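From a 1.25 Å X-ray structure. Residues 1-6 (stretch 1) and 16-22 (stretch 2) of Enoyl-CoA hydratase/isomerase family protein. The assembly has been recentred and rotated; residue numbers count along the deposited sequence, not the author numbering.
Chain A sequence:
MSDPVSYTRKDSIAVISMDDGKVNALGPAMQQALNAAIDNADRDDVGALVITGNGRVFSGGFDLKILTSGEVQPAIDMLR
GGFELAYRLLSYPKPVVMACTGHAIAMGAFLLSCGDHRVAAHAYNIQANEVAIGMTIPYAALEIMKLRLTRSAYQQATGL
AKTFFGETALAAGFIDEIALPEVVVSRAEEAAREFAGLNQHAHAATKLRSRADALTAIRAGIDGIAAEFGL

Stretch 1 1-6: MSDPVS
Stretch 2 (16-22) ISMDDGK

The two stretches, ten or more residues apart wherever they touch, run antiparallel as neighbouring strands, Val-5 and Ser-6 against Ile-16 to Met-18, and bury 390 Å² between them. Val-5 and Met-18 form a non-hydrogen-bonded pair (CA to CA 4.7 Å), Ser-6 and Ser-17 a hydrogen-bonded pair (CA to CA 5.2 Å); beyond the strands, Pro-4 CA lies 4.2 Å from Asp-20 CA. Backbone angles (phi/psi) are extended at Val-5 (-131/133), Ser-6 (-108/147), Ile-16 (-114/117), Ser-17 (-119/127) and Met-18 (-89/125). Pro-4 (-73/-12) turns the chain into its strand after Ser-2 (-73/-33) and Asp-3 (-143/83). Stretch 2 leaves its strand through Asp-19 (-156/95), Asp-20 (-92/11), Gly-21 (79/0) and Lys-22 (-127/-110); the positive phi of Gly-21 is one that glycine accommodates readily.

Three nearly straight backbone hydrogen bonds set the register: Ser-6 N to Ser-17 O (2.9 Å, 163°), Ser-17 N to Ser-6 O (3.0 Å, 161°) and Asp-19 N to Pro-4 O (2.8 Å, 163°). Proline has no amide hydrogen to give, but its carbonyl still accepts. The same carbonyls receive CA-H...O contacts, from Val-5 CA to Ser-17 O (3.3 Å), Ile-16 CA to Ser-6 O (3.3 Å) and Met-18 CA to Pro-4 O (3.5 Å).

Val-5 and Met-18 share one face of the sheet. Val-5 (chi1 t) places CG1 3.6 Å from Ile-16 CG2, while its CG2 lies 4.4 Å from Met-18 CG; Ile-16 is m,t and Met-18 m,t,m; Val-5 thus makes an apolar contact with each. On the face carrying Ser-6 and Ser-17, Ser-6 (p) brings OG to 3.4 Å from CB of Ser-17 (m), whose own OG is hydrogen-bonded elsewhere in the structure.

Past the strands, the C-gamma-endo ring of Pro-4 rests on Asp-20, CB to CB 3.9 Å. Asp-20 (chi1 p) begins sideways but its carboxylate leads away, and OD1 accepts from Lys-22 N at 2.8 Å. Asp-19 (t) likewise turns its carboxylate to its own loop, OD1 accepting from Gly-21 N at 2.8 Å. Met-1 (chi1 t, chi2 -104°, chi3 t) points its CA-to-CB bond toward stretch 2. A water accepts from Met-1 N (2.8 Å) and donates to Asp-20 O (3.3 Å), linking the chain start to this loop. Ser-2 and Asp-3, both m, direct CB away from stretch 2.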

ATOM      1  N   MET A   1      11.561  11.933  35.855  1.00 36.41           N
ATOM      2  CA  MET A   1      10.246  12.315  36.356  1.00 34.27           C
ATOM      3  C   MET A   1       9.532  11.161  37.036  1.00 29.64           C
ATOM      4  O   MET A   1       9.592  10.018  36.593  1.00 27.77           O
ATOM      5  CB  MET A   1       9.389  12.896  35.244  1.00 34.83           C
ATOM      6  CG  MET A   1       8.044  13.397  35.694  1.00 31.15           C
ATOM      7  SD  MET A   1       6.739  12.257  35.223  1.00 37.97           S
ATOM      8  CE  MET A   1       5.302  13.339  35.336  1.00 35.48           C
ATOM      9  N   SER A   2       8.833  11.503  38.108  1.00 26.92           N
ATOM     10  CA  SER A   2       8.420  10.550  39.122  1.00 25.25           C
ATOM     11  C   SER A   2       7.299   9.616  38.694  1.00 20.33           C
ATOM     12  O   SER A   2       7.237   8.473  39.139  1.00 23.72           O
ATOM     13  CB  SER A   2       8.003  11.315  40.375  1.00 26.57           C
ATOM     14  OG  SER A   2       8.912  12.375  40.629  1.00 30.26           O
ATOM     15  N   ASP A   3       6.400  10.111  37.852  1.00 17.79           N
ATOM     16  CA  ASP A   3       5.252   9.327  37.418  1.00 17.61           C
ATOM     17  C   ASP A   3       4.980   9.649  35.964  1.00 16.33           C
ATOM     18  O   ASP A   3       4.142  10.492  35.653  1.00 17.94           O
ATOM     19  CB  ASP A   3       4.030   9.644  38.277  1.00 21.04           C
ATOM     20  CG  ASP A   3       4.212   9.217  39.717  1.00 23.08           C
ATOM     21  OD1 ASP A   3       4.093   8.007  39.997  1.00 25.35           O
ATOM     22  OD2 ASP A   3       4.483  10.086  40.568  1.00 25.07           O
ATOM     23  N   PRO A   4       5.709   8.982  35.066  1.00 14.19           N
ATOM     24  CA  PRO A   4       5.715   9.361  33.654  1.00 12.24           C
ATOM     25  C   PRO A   4       4.447   9.009  32.886  1.00 12.16           C
ATOM     26  O   PRO A   4       4.289   9.488  31.773  1.00 13.12           O
ATOM     27  CB  PRO A   4       6.920   8.595  33.095  1.00 14.43           C
ATOM     28  CG  PRO A   4       7.054   7.410  33.996  1.00 15.36           C
ATOM     29  CD  PRO A   4       6.681   7.915  35.361  1.00 14.49           C
ATOM     30  N   VAL A   5       3.566   8.196  33.464  1.00 11.84           N
ATOM     31  CA  VAL A   5       2.306   7.867  32.812  1.00 12.73           C
ATOM     32  C   VAL A   5       1.136   8.043  33.765  1.00 13.20           C
ATOM     33  O   VAL A   5       1.186   7.599  34.910  1.00 16.85           O
ATOM     34  CB  VAL A   5       2.301   6.419  32.298  1.00 13.27           C
ATOM     35  CG1 VAL A   5       0.937   6.065  31.717  1.00 15.56           C
ATOM     36  CG2 VAL A   5       3.385   6.221  31.261  1.00 13.66           C
ATOM     37  N   SER A   6       0.082   8.697  33.297  1.00 11.84           N
ATOM     38  CA  SER A   6      -1.145   8.776  34.078  1.00 14.01           C
ATOM     39  C   SER A   6      -2.217   7.904  33.445  1.00 12.79           C
ATOM     40  O   SER A   6      -2.262   7.740  32.221  1.00 13.58           O
ATOM     41  CB  SER A   6      -1.634  10.216  34.191  1.00 16.79           C
ATOM     42  OG  SER A   6      -2.050  10.707  32.933  1.00 19.45           O
ATOM     43  N   ILE A  16      -4.626   7.233  28.752  1.00 10.36           N
ATOM     44  CA  ILE A  16      -3.282   6.966  29.226  1.00 10.52           C
ATOM     45  C   ILE A  16      -2.389   8.054  28.644  1.00 10.65           C
ATOM     46  O   ILE A  16      -2.278   8.191  27.426  1.00 12.76           O
ATOM     47  CB  ILE A  16      -2.824   5.569  28.748  1.00 10.72           C
ATOM     48  CG1 ILE A  16      -3.717   4.477  29.361  1.00 12.58           C
ATOM     49  CG2 ILE A  16      -1.348   5.332  29.046  1.00 12.59           C
ATOM     50  CD1 ILE A  16      -3.388   3.064  28.874  1.00 15.39           C
ATOM     51  N   SER A  17      -1.786   8.859  29.508  1.00 10.78           N
ATOM     52  CA  SER A  17      -1.022  10.012  29.052  1.00 11.85           C
ATOM     53  C   SER A  17       0.431   9.923  29.470  1.00 10.97           C
ATOM     54  O   SER A  17       0.740   9.748  30.654  1.00 12.29           O
ATOM     55  CB  SER A  17      -1.630  11.304  29.596  1.00 14.26           C
ATOM     56  OG  SER A  17      -2.847  11.595  28.942  1.00 16.28           O
ATOM     57  N   MET A  18       1.317  10.053  28.485  1.00 10.97           N
ATOM     58  CA  MET A  18       2.750  10.078  28.730  1.00 11.24           C
ATOM     59  C   MET A  18       3.213  11.503  28.982  1.00 10.71           C
ATOM     60  O   MET A  18       2.974  12.398  28.164  1.00 10.89           O
ATOM     61  CB  MET A  18       3.504   9.527  27.516  1.00 12.06           C
ATOM     62  CG  MET A  18       3.259   8.056  27.225  1.00 13.08           C
ATOM     63  SD  MET A  18       4.205   7.492  25.793  1.00 13.25           S
ATOM     64  CE  MET A  18       3.343   8.341  24.469  1.00 12.95           C
ATOM     65  N   ASP A  19       3.872  11.719  30.114  1.00 12.15           N
ATOM     66  CA  ASP A  19       4.561  12.978  30.346  1.00 11.68           C
ATOM     67  C   ASP A  19       5.669  12.784  31.359  1.00 12.17           C
ATOM     68  O   ASP A  19       5.429  12.838  32.561  1.00 13.19           O
ATOM     69  CB  ASP A  19       3.599  14.061  30.835  1.00 12.34           C
ATOM     70  CG  ASP A  19       4.289  15.390  31.045  1.00 14.28           C
ATOM     71  OD1 ASP A  19       5.475  15.511  30.666  1.00 14.22           O
ATOM     72  OD2 ASP A  19       3.658  16.319  31.578  1.00 19.46           O
ATOM     73  N   ASP A  20       6.886  12.546  30.880  1.00 13.43           N
ATOM     74  CA  ASP A  20       8.010  12.402  31.792  1.00 14.63           C
ATOM     75  C   ASP A  20       8.712  13.734  32.021  1.00 16.78           C
ATOM     76  O   ASP A  20       9.790  13.776  32.602  1.00 18.31           O
ATOM     77  CB  ASP A  20       8.996  11.330  31.307  1.00 13.73           C
ATOM     78  CG  ASP A  20       9.795  11.764  30.093  1.00 13.36           C
ATOM     79  OD1 ASP A  20       9.441  12.779  29.459  1.00 13.25           O
ATOM     80  OD2 ASP A  20      10.775  11.059  29.766  1.00 16.52           O
ATOM     81  N   GLY A  21       8.086  14.816  31.566  1.00 17.88           N
ATOM     82  CA  GLY A  21       8.637  16.149  31.720  1.00 17.64           C
ATOM     83  C   GLY A  21       9.726  16.473  30.715  1.00 16.21           C
ATOM     84  O   GLY A  21      10.297  17.565  30.739  1.00 17.73           O
ATOM     85  N   LYS A  22      10.020  15.516  29.838  1.00 15.89           N
ATOM     86  CA  LYS A  22      11.081  15.664  28.842  1.00 15.04           C
ATOM     87  C   LYS A  22      10.543  15.362  27.443  1.00 16.07           C
ATOM     88  O   LYS A  22       9.747  16.137  26.907  1.00 20.04           O
ATOM     89  CB  LYS A  22      12.287  14.779  29.185  1.00 16.80           C
ATOM     90  CG  LYS A  22      12.952  15.126  30.513  1.00 21.34           C
ATOM     91  CD  LYS A  22      14.088  14.162  30.831  1.00 24.53           C
TER
HETATM   92  O   HOH W   1      12.176  11.637  33.174  1.00 44.02           O